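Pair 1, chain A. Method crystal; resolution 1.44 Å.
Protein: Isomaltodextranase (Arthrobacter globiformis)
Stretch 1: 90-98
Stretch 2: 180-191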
# COMPACT_ATOMS: atom_id res chain seq x y z
N THR A 90 -4.29 31.48 5.33
CA THR A 90 -5.22 30.69 4.54
C THR A 90 -5.92 31.52 3.47
O THR A 90 -5.92 32.77 3.52
CB THR A 90 -6.28 30.02 5.42
OG1 THR A 90 -7.03 31.02 6.12
CG2 THR A 90 -5.65 29.04 6.40
N THR A 91 -6.50 30.82 2.50
CA THR A 91 -7.37 31.45 1.52
C THR A 91 -8.62 31.96 2.23
O THR A 91 -8.87 31.73 3.43
CB THR A 91 -7.82 30.44 0.44
OG1 THR A 91 -8.67 29.44 1.04
CG2 THR A 91 -6.64 29.76 -0.24
N GLY A 92 -9.46 32.61 1.43
CA GLY A 92 -10.75 33.06 1.94
C GLY A 92 -11.65 31.94 2.40
O GLY A 92 -12.64 32.19 3.06
N ASN A 93 -11.29 30.69 2.09
CA ASN A 93 -12.07 29.53 2.51
C ASN A 93 -11.34 28.66 3.55
O ASN A 93 -11.75 27.55 3.81
CB ASN A 93 -12.48 28.69 1.31
CG ASN A 93 -13.08 29.53 0.19
OD1 ASN A 93 -12.52 29.61 -0.90
ND2 ASN A 93 -14.24 30.12 0.45
N GLY A 94 -10.28 29.19 4.12
CA GLY A 94 -9.59 28.52 5.23
C GLY A 94 -8.55 27.50 4.87
O GLY A 94 -8.15 26.73 5.74
N TYR A 95 -8.08 27.49 3.62
CA TYR A 95 -7.11 26.49 3.20
C TYR A 95 -5.73 27.09 3.19
O TYR A 95 -5.52 28.20 2.69
CB TYR A 95 -7.45 25.92 1.82
CG TYR A 95 -8.83 25.31 1.73
CD1 TYR A 95 -9.42 24.61 2.80
CD2 TYR A 95 -9.58 25.43 0.56
CE1 TYR A 95 -10.68 24.05 2.69
CE2 TYR A 95 -10.85 24.88 0.45
CZ TYR A 95 -11.40 24.18 1.52
OH TYR A 95 -12.67 23.64 1.41
N ILE A 96 -4.75 26.36 3.74
CA ILE A 96 -3.42 26.93 3.92
C ILE A 96 -2.78 27.28 2.58
O ILE A 96 -2.81 26.49 1.64
CB ILE A 96 -2.46 26.03 4.74
CG1 ILE A 96 -2.43 24.60 4.20
CG2 ILE A 96 -2.85 26.07 6.19
CD1 ILE A 96 -1.17 23.85 4.61
N THR A 97 -2.17 28.47 2.52
CA THR A 97 -1.57 28.94 1.28
C THR A 97 -0.12 28.52 1.07
O THR A 97 0.37 28.58 -0.05
CB THR A 97 -1.66 30.47 1.18
OG1 THR A 97 -1.01 31.04 2.31
CG2 THR A 97 -3.11 30.93 1.14
N SER A 98 0.57 28.08 2.12
CA SER A 98 1.96 27.64 1.96
C SER A 98 2.30 26.63 3.04
O SER A 98 1.47 26.31 3.88
CB SER A 98 2.92 28.83 1.98
OG SER A 98 4.21 28.42 1.55
N LYS A 180 -18.82 18.85 5.07
CA LYS A 180 -18.46 18.10 3.86
C LYS A 180 -17.82 19.00 2.82
O LYS A 180 -16.80 18.66 2.20
CB LYS A 180 -19.66 17.36 3.28
CG LYS A 180 -19.35 16.48 2.06
CD LYS A 180 -20.56 15.65 1.60
CE LYS A 180 -20.28 14.78 0.38
NZ LYS A 180 -21.44 13.87 0.11
N GLU A 181 -18.43 20.16 2.58
CA GLU A 181 -17.92 21.08 1.59
C GLU A 181 -16.51 21.54 1.97
O GLU A 181 -15.66 21.72 1.11
CB GLU A 181 -18.87 22.29 1.45
CG GLU A 181 -20.23 21.96 0.81
CD GLU A 181 -21.32 21.63 1.79
OE1 GLU A 181 -21.05 21.22 2.95
OE2 GLU A 181 -22.53 21.76 1.37
N TYR A 182 -16.29 21.78 3.25
CA TYR A 182 -14.95 22.19 3.73
C TYR A 182 -13.92 21.08 3.46
O TYR A 182 -12.90 21.33 2.83
CB TYR A 182 -14.99 22.52 5.21
CG TYR A 182 -13.63 22.81 5.77
CD1 TYR A 182 -13.09 24.09 5.73
CD2 TYR A 182 -12.88 21.80 6.34
CE1 TYR A 182 -11.83 24.36 6.27
CE2 TYR A 182 -11.62 22.06 6.88
CZ TYR A 182 -11.10 23.34 6.82
OH TYR A 182 -9.86 23.64 7.39
N VAL A 183 -14.23 19.86 3.90
CA VAL A 183 -13.28 18.74 3.75
C VAL A 183 -13.01 18.45 2.28
O VAL A 183 -11.84 18.34 1.83
CB VAL A 183 -13.77 17.48 4.48
CG1 VAL A 183 -12.89 16.27 4.18
CG2 VAL A 183 -13.83 17.72 5.98
N GLN A 184 -14.09 18.32 1.50
CA GLN A 184 -13.90 18.00 0.10
C GLN A 184 -13.21 19.11 -0.66
O GLN A 184 -12.39 18.85 -1.53
CB GLN A 184 -15.21 17.60 -0.54
CG GLN A 184 -15.78 16.35 0.07
CD GLN A 184 -16.83 15.68 -0.77
OE1 GLN A 184 -17.78 16.34 -1.21
NE2 GLN A 184 -16.70 14.39 -0.98
N GLY A 185 -13.56 20.35 -0.37
CA GLY A 185 -12.86 21.48 -0.93
C GLY A 185 -11.37 21.51 -0.61
O GLY A 185 -10.57 21.94 -1.44
N TYR A 186 -11.00 21.08 0.60
CA TYR A 186 -9.59 21.05 1.03
C TYR A 186 -8.80 20.03 0.21
O TYR A 186 -7.71 20.31 -0.29
CB TYR A 186 -9.43 20.75 2.53
CG TYR A 186 -8.36 21.56 3.24
CD1 TYR A 186 -7.26 22.04 2.58
CD2 TYR A 186 -8.49 21.82 4.60
CE1 TYR A 186 -6.31 22.81 3.22
CE2 TYR A 186 -7.55 22.58 5.27
CZ TYR A 186 -6.46 23.10 4.58
OH TYR A 186 -5.54 23.91 5.22
N VAL A 187 -9.40 18.86 0.05
CA VAL A 187 -8.81 17.78 -0.72
C VAL A 187 -8.66 18.22 -2.19
O VAL A 187 -7.60 18.08 -2.79
CB VAL A 187 -9.59 16.49 -0.55
CG1 VAL A 187 -9.08 15.41 -1.48
CG2 VAL A 187 -9.49 16.02 0.90
N ARG A 188 -9.75 18.75 -2.76
CA ARG A 188 -9.66 19.25 -4.15
C ARG A 188 -8.74 20.44 -4.34
O ARG A 188 -8.13 20.58 -5.39
CB ARG A 188 -11.05 19.54 -4.70
CG ARG A 188 -11.91 18.31 -4.88
CD ARG A 188 -13.08 18.52 -5.83
NE ARG A 188 -13.99 17.37 -5.85
CZ ARG A 188 -15.11 17.25 -5.13
NH1 ARG A 188 -15.53 18.21 -4.32
NH2 ARG A 188 -15.85 16.15 -5.24
N TYR A 189 -8.59 21.28 -3.33
CA TYR A 189 -7.63 22.37 -3.36
C TYR A 189 -6.22 21.87 -3.67
O TYR A 189 -5.54 22.39 -4.56
CB TYR A 189 -7.69 23.10 -2.04
CG TYR A 189 -6.65 24.15 -1.75
CD1 TYR A 189 -6.74 25.44 -2.29
CD2 TYR A 189 -5.59 23.88 -0.89
CE1 TYR A 189 -5.81 26.40 -1.99
CE2 TYR A 189 -4.67 24.84 -0.57
CZ TYR A 189 -4.77 26.11 -1.12
OH TYR A 189 -3.84 27.10 -0.78
N PHE A 190 -5.79 20.83 -2.98
CA PHE A 190 -4.47 20.28 -3.29
C PHE A 190 -4.44 19.53 -4.61
O PHE A 190 -3.51 19.69 -5.39
CB PHE A 190 -3.97 19.40 -2.11
CG PHE A 190 -3.67 20.20 -0.87
CD1 PHE A 190 -2.71 21.18 -0.90
CD2 PHE A 190 -4.34 19.99 0.33
CE1 PHE A 190 -2.43 21.93 0.23
CE2 PHE A 190 -4.06 20.73 1.45
CZ PHE A 190 -3.11 21.72 1.40
N LYS A 191 -5.46 18.73 -4.87
CA LYS A 191 -5.52 18.00 -6.14
C LYS A 191 -5.39 18.97 -7.32
O LYS A 191 -4.68 18.73 -8.28
CB LYS A 191 -6.83 17.26 -6.27
CG LYS A 191 -6.99 16.56 -7.60
CD LYS A 191 -8.43 16.41 -8.00
CE LYS A 191 -9.14 15.43 -7.13
NZ LYS A 191 -10.56 15.32 -7.60
O HOH W 1 -8.26 25.81 8.21

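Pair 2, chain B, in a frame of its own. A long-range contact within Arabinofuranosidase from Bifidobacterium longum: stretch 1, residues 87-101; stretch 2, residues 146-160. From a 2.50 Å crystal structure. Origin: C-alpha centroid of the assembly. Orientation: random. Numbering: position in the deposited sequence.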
# COMPACT_ATOMS: atom_id res chain seq x y z
N ALA B 87 2.42 -31.47 30.48
CA ALA B 87 2.60 -31.25 29.05
C ALA B 87 2.47 -32.54 28.24
O ALA B 87 3.04 -33.57 28.60
CB ALA B 87 3.94 -30.59 28.78
N ASP B 88 1.72 -32.47 27.14
CA ASP B 88 1.60 -33.60 26.23
C ASP B 88 2.81 -33.67 25.30
O ASP B 88 3.80 -32.97 25.52
CB ASP B 88 0.27 -33.54 25.45
CG ASP B 88 0.17 -32.34 24.50
OD1 ASP B 88 1.14 -31.56 24.37
OD2 ASP B 88 -0.90 -32.19 23.87
N GLU B 89 2.72 -34.51 24.28
CA GLU B 89 3.81 -34.67 23.30
C GLU B 89 4.10 -33.39 22.51
O GLU B 89 5.25 -33.12 22.18
CB GLU B 89 3.50 -35.83 22.34
CG GLU B 89 2.04 -35.89 21.89
CD GLU B 89 1.83 -36.73 20.63
OE1 GLU B 89 2.60 -37.70 20.42
OE2 GLU B 89 0.90 -36.41 19.86
N ASN B 90 3.06 -32.61 22.21
CA ASN B 90 3.22 -31.34 21.51
C ASN B 90 3.62 -30.18 22.43
O ASN B 90 3.91 -29.08 21.96
CB ASN B 90 1.94 -30.98 20.75
CG ASN B 90 1.71 -31.87 19.55
OD1 ASN B 90 2.62 -32.13 18.76
ND2 ASN B 90 0.48 -32.33 19.39
N GLY B 91 3.61 -30.44 23.74
CA GLY B 91 4.01 -29.45 24.73
C GLY B 91 2.88 -28.56 25.24
O GLY B 91 3.14 -27.51 25.81
N PHE B 92 1.64 -28.99 25.03
CA PHE B 92 0.49 -28.27 25.56
C PHE B 92 0.16 -28.74 26.97
O PHE B 92 0.16 -29.95 27.24
CB PHE B 92 -0.75 -28.44 24.66
CG PHE B 92 -0.51 -28.14 23.21
CD1 PHE B 92 0.14 -26.97 22.82
CD2 PHE B 92 -0.96 -29.01 22.22
CE1 PHE B 92 0.36 -26.69 21.48
CE2 PHE B 92 -0.75 -28.74 20.87
CZ PHE B 92 -0.09 -27.57 20.50
N ARG B 93 -0.11 -27.79 27.86
CA ARG B 93 -0.47 -28.10 29.24
C ARG B 93 -1.85 -28.73 29.31
O ARG B 93 -2.83 -28.14 28.85
CB ARG B 93 -0.42 -26.84 30.10
CG ARG B 93 0.96 -26.47 30.60
CD ARG B 93 0.95 -25.17 31.40
NE ARG B 93 0.32 -25.32 32.71
CZ ARG B 93 0.53 -24.51 33.75
NH1 ARG B 93 1.36 -23.47 33.64
NH2 ARG B 93 -0.10 -24.73 34.89
N GLN B 94 -1.92 -29.93 29.87
CA GLN B 94 -3.20 -30.65 29.98
C GLN B 94 -4.10 -30.05 31.06
O GLN B 94 -5.32 -30.02 30.89
CB GLN B 94 -2.98 -32.15 30.23
CG GLN B 94 -4.22 -33.02 30.00
CD GLN B 94 -4.80 -32.89 28.59
OE1 GLN B 94 -4.13 -33.17 27.59
NE2 GLN B 94 -6.05 -32.47 28.50
N ASP B 95 -3.50 -29.57 32.14
CA ASP B 95 -4.28 -28.95 33.22
C ASP B 95 -5.03 -27.71 32.74
O ASP B 95 -6.15 -27.45 33.18
CB ASP B 95 -3.41 -28.65 34.45
CG ASP B 95 -2.22 -27.73 34.15
OD1 ASP B 95 -2.00 -27.37 32.97
OD2 ASP B 95 -1.50 -27.37 35.11
N VAL B 96 -4.41 -26.97 31.83
CA VAL B 96 -5.02 -25.80 31.21
C VAL B 96 -6.13 -26.24 30.25
O VAL B 96 -7.23 -25.69 30.29
CB VAL B 96 -3.96 -24.92 30.50
CG1 VAL B 96 -4.62 -23.88 29.59
CG2 VAL B 96 -3.07 -24.24 31.52
N LEU B 97 -5.83 -27.24 29.42
CA LEU B 97 -6.82 -27.84 28.52
C LEU B 97 -8.06 -28.37 29.26
O LEU B 97 -9.18 -28.18 28.80
CB LEU B 97 -6.20 -28.96 27.69
CG LEU B 97 -5.52 -28.62 26.37
CD1 LEU B 97 -4.65 -29.78 25.90
CD2 LEU B 97 -6.54 -28.26 25.30
N ASP B 98 -7.83 -29.02 30.40
CA ASP B 98 -8.92 -29.53 31.24
C ASP B 98 -9.85 -28.42 31.71
O ASP B 98 -11.07 -28.59 31.71
CB ASP B 98 -8.36 -30.30 32.45
CG ASP B 98 -7.76 -31.65 32.07
OD1 ASP B 98 -8.08 -32.19 30.98
OD2 ASP B 98 -6.97 -32.19 32.88
N LEU B 99 -9.27 -27.28 32.09
CA LEU B 99 -10.05 -26.12 32.52
C LEU B 99 -10.74 -25.38 31.36
O LEU B 99 -11.74 -24.70 31.58
CB LEU B 99 -9.20 -25.14 33.34
CG LEU B 99 -8.73 -25.60 34.73
CD1 LEU B 99 -7.88 -24.53 35.38
CD2 LEU B 99 -9.91 -25.94 35.63
N VAL B 100 -10.21 -25.53 30.15
CA VAL B 100 -10.84 -24.95 28.96
C VAL B 100 -12.12 -25.72 28.64
O VAL B 100 -13.15 -25.12 28.34
CB VAL B 100 -9.88 -24.93 27.73
CG1 VAL B 100 -10.63 -24.56 26.45
CG2 VAL B 100 -8.73 -23.97 27.97
N LYS B 101 -12.03 -27.05 28.73
CA LYS B 101 -13.19 -27.93 28.59
C LYS B 101 -14.24 -27.60 29.65
O LYS B 101 -15.41 -27.42 29.32
CB LYS B 101 -12.75 -29.40 28.70
CG LYS B 101 -13.88 -30.44 28.60
CD LYS B 101 -14.34 -30.65 27.16
CE LYS B 101 -15.41 -31.73 27.07
NZ LYS B 101 -16.76 -31.26 27.51
N GLU B 146 7.67 -20.54 18.59
CA GLU B 146 7.46 -21.96 18.90
C GLU B 146 6.00 -22.34 18.70
O GLU B 146 5.69 -23.49 18.37
CB GLU B 146 7.90 -22.28 20.33
CG GLU B 146 9.41 -22.21 20.55
CD GLU B 146 9.79 -22.17 22.02
OE1 GLU B 146 9.28 -23.00 22.81
OE2 GLU B 146 10.62 -21.30 22.39
N MET B 147 5.11 -21.37 18.89
CA MET B 147 3.70 -21.53 18.54
C MET B 147 3.34 -20.74 17.28
O MET B 147 3.73 -19.58 17.12
CB MET B 147 2.81 -21.11 19.70
CG MET B 147 2.67 -22.16 20.79
SD MET B 147 1.49 -23.47 20.39
CE MET B 147 -0.04 -22.54 20.29
N GLY B 148 2.61 -21.41 16.39
CA GLY B 148 2.11 -20.81 15.16
C GLY B 148 0.81 -21.50 14.79
O GLY B 148 0.25 -22.24 15.59
N ILE B 149 0.35 -21.27 13.56
CA ILE B 149 -0.94 -21.81 13.12
C ILE B 149 -0.96 -23.34 13.01
O ILE B 149 -2.00 -23.96 13.23
CB ILE B 149 -1.46 -21.10 11.82
CG1 ILE B 149 -2.91 -21.51 11.50
CG2 ILE B 149 -0.53 -21.35 10.63
CD1 ILE B 149 -3.90 -21.15 12.60
N ASP B 150 0.19 -23.93 12.68
CA ASP B 150 0.35 -25.39 12.69
C ASP B 150 0.07 -25.94 14.09
O ASP B 150 -0.68 -26.90 14.25
CB ASP B 150 1.77 -25.78 12.27
CG ASP B 150 2.02 -25.66 10.77
OD1 ASP B 150 1.05 -25.62 9.98
OD2 ASP B 150 3.21 -25.62 10.38
N ASP B 151 0.68 -25.30 15.09
CA ASP B 151 0.62 -25.76 16.47
C ASP B 151 -0.72 -25.44 17.13
O ASP B 151 -1.29 -26.28 17.83
CB ASP B 151 1.77 -25.16 17.28
CG ASP B 151 3.14 -25.58 16.75
OD1 ASP B 151 3.46 -26.79 16.79
OD2 ASP B 151 3.89 -24.69 16.29
N PHE B 152 -1.23 -24.22 16.90
CA PHE B 152 -2.51 -23.83 17.46
C PHE B 152 -3.67 -24.65 16.88
O PHE B 152 -4.68 -24.87 17.55
CB PHE B 152 -2.78 -22.33 17.30
CG PHE B 152 -3.98 -21.85 18.07
CD1 PHE B 152 -3.89 -21.60 19.44
CD2 PHE B 152 -5.21 -21.68 17.44
CE1 PHE B 152 -5.01 -21.18 20.16
CE2 PHE B 152 -6.32 -21.26 18.15
CZ PHE B 152 -6.22 -21.01 19.51
N TYR B 153 -3.51 -25.09 15.63
CA TYR B 153 -4.44 -26.03 15.03
C TYR B 153 -4.49 -27.34 15.83
O TYR B 153 -5.57 -27.84 16.14
CB TYR B 153 -4.08 -26.33 13.57
CG TYR B 153 -4.87 -27.48 12.99
CD1 TYR B 153 -6.20 -27.31 12.61
CD2 TYR B 153 -4.30 -28.75 12.84
CE1 TYR B 153 -6.94 -28.37 12.09
CE2 TYR B 153 -5.03 -29.81 12.33
CZ TYR B 153 -6.35 -29.61 11.95
OH TYR B 153 -7.08 -30.66 11.44
N ARG B 154 -3.31 -27.87 16.15
CA ARG B 154 -3.20 -29.08 16.95
C ARG B 154 -3.81 -28.88 18.34
O ARG B 154 -4.48 -29.77 18.86
CB ARG B 154 -1.74 -29.53 17.05
CG ARG B 154 -1.23 -30.24 15.80
CD ARG B 154 0.18 -30.78 16.00
NE ARG B 154 1.20 -29.76 15.76
CZ ARG B 154 1.86 -29.61 14.61
NH1 ARG B 154 1.62 -30.42 13.59
NH2 ARG B 154 2.78 -28.66 14.50
N TRP B 155 -3.59 -27.70 18.92
CA TRP B 155 -4.18 -27.36 20.21
C TRP B 155 -5.71 -27.33 20.12
O TRP B 155 -6.39 -27.87 21.00
CB TRP B 155 -3.65 -26.01 20.72
CG TRP B 155 -4.10 -25.70 22.12
CD1 TRP B 155 -3.45 -26.01 23.28
CD2 TRP B 155 -5.31 -25.03 22.51
NE1 TRP B 155 -4.17 -25.58 24.36
CE2 TRP B 155 -5.31 -24.97 23.92
CE3 TRP B 155 -6.38 -24.47 21.80
CZ2 TRP B 155 -6.35 -24.37 24.64
CZ3 TRP B 155 -7.41 -23.87 22.52
CH2 TRP B 155 -7.39 -23.83 23.93
N SER B 156 -6.22 -26.72 19.06
CA SER B 156 -7.66 -26.62 18.84
C SER B 156 -8.31 -27.96 18.54
O SER B 156 -9.48 -28.17 18.86
CB SER B 156 -7.95 -25.63 17.71
OG SER B 156 -7.39 -24.36 18.00
N GLN B 157 -7.56 -28.87 17.93
CA GLN B 157 -8.01 -30.25 17.74
C GLN B 157 -8.15 -30.96 19.09
O GLN B 157 -9.14 -31.65 19.33
CB GLN B 157 -7.05 -31.03 16.84
CG GLN B 157 -7.05 -30.62 15.37
CD GLN B 157 -8.35 -30.96 14.64
OE1 GLN B 157 -8.88 -30.14 13.89
NE2 GLN B 157 -8.86 -32.17 14.86
N LYS B 158 -7.16 -30.77 19.96
CA LYS B 158 -7.16 -31.32 21.32
C LYS B 158 -8.27 -30.73 22.19
O LYS B 158 -8.88 -31.45 22.98
CB LYS B 158 -5.80 -31.08 21.99
CG LYS B 158 -4.88 -32.30 22.06
CD LYS B 158 -5.34 -33.29 23.13
CE LYS B 158 -4.19 -34.13 23.66
NZ LYS B 158 -3.36 -33.40 24.66
N ALA B 159 -8.52 -29.44 22.03
CA ALA B 159 -9.54 -28.74 22.81
C ALA B 159 -10.96 -29.03 22.33
O ALA B 159 -11.91 -29.01 23.11
CB ALA B 159 -9.28 -27.23 22.81
N GLY B 160 -11.10 -29.30 21.03
CA GLY B 160 -12.40 -29.46 20.40
C GLY B 160 -13.02 -28.12 20.05
O GLY B 160 -14.23 -28.02 19.82
O HOH W 2 3.02 -27.85 19.78
O HOH W 3 -2.71 -26.31 26.90
O HOH W 4 -7.85 -32.80 26.00

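Superposing N, CA and C of 14 central residues brings pair 2 onto pair 1 with an RMSD of 0.7 Å. In each, a type I turn delivers an aromatic residue against one side of a helix. The turn runs from Thr91(A) to Gly94(A) in pair 1 and from Asp88(B) to Gly91(B) in pair 2, closed by Gly94(A) N to Thr91(A) O at 3.0 Å and Gly91(B) N to Asp88(B) O at 3.1 Å. A second backbone hydrogen bond brackets each turn: Thr91(A) N to Tyr95(A) O, 2.8 Å, and Asp88(B) N to Phe92(B) O, 3.0 Å. The matched glycines Gly94(A) and Gly91(B) have phi/psi of 86/16 and 90/18, where a CB would be jammed against the preceding carbonyl oxygen.

The first turn residue also steadies the loop through a side-chain oxygen. Thr91(A) OG1 accepts from Asn93(A) N at 3.1 Å and from Tyr95(A) N at 3.3 Å; Asp88(B) OD1 accepts from Phe92(B) N at 2.7 Å.

Tyr95(A) matches Phe92(B), with CA atoms 1.1 Å apart after superposition. Both are m rotamers with CA-to-CB toward the helix, and each has the largest covered area in its stretch. Their helix partners Tyr186(A) and Trp155(B) coincide within 0.4 Å at CA, but the ring geometries differ. The Tyr95(A) and Tyr186(A) rings are oblique, planes at 33° and centroids 4.3 Å apart, and Tyr186(A) CA lies 3.8 Å from the Tyr95(A) centroid, over the face. In pair 2 the edge of Trp155(B) meets the face of Phe92(B), planes at 90°, and Trp155(B) CB sits 4.0 Å from the Phe92(B) centroid.

The tyrosine hydroxyl has a use that phenylalanine cannot copy: Tyr95(A) OH donates to Tyr182(A) O at 2.7 Å. The hydroxyl needs space beside Gly185(A), where an ideal CB would come within 2.2 Å of Tyr95(A) OH, a clash. The equivalent position holds Arg154(B), whose CB is 4.0 Å from Phe92(B) CE2. At the position of Tyr182(A), Asp151(B) offers its backbone O 3.2 Å from Phe92(B) CZ, a contact without a hydroxyl to bind it.

One helical turn after Tyr182(A), Tyr186(A) OH accepts from Ile96(A) N at 3.0 Å. Trp155(B) instead reaches the backbone of Arg93(B), the match of Ile96(A), through water 3, which accepts from Trp155(B) NE1 at 3.0 Å and donates to Arg93(B) O at 2.7 Å.

Tyr189(A) and Lys158(B), 0.5 Å apart at CA, solve the next position differently. The tyrosine presents a ring face to Tyr95(A) CB, 3.8 Å from the centroid, while its OH donates to Ile96(A) O at 2.7 Å. Lysine replaces this aromatic cover with charge: Lys158(B) NZ forms a salt bridge with Asp88(B) OD2 at 2.9 Å and donates to Gln94(B) OE1 at 3.0 Å. Thr91(A), matching Asp88(B), meets its partner through apolar atoms, Thr91(A) CG2 to Tyr189(A) CE1 at 3.9 Å.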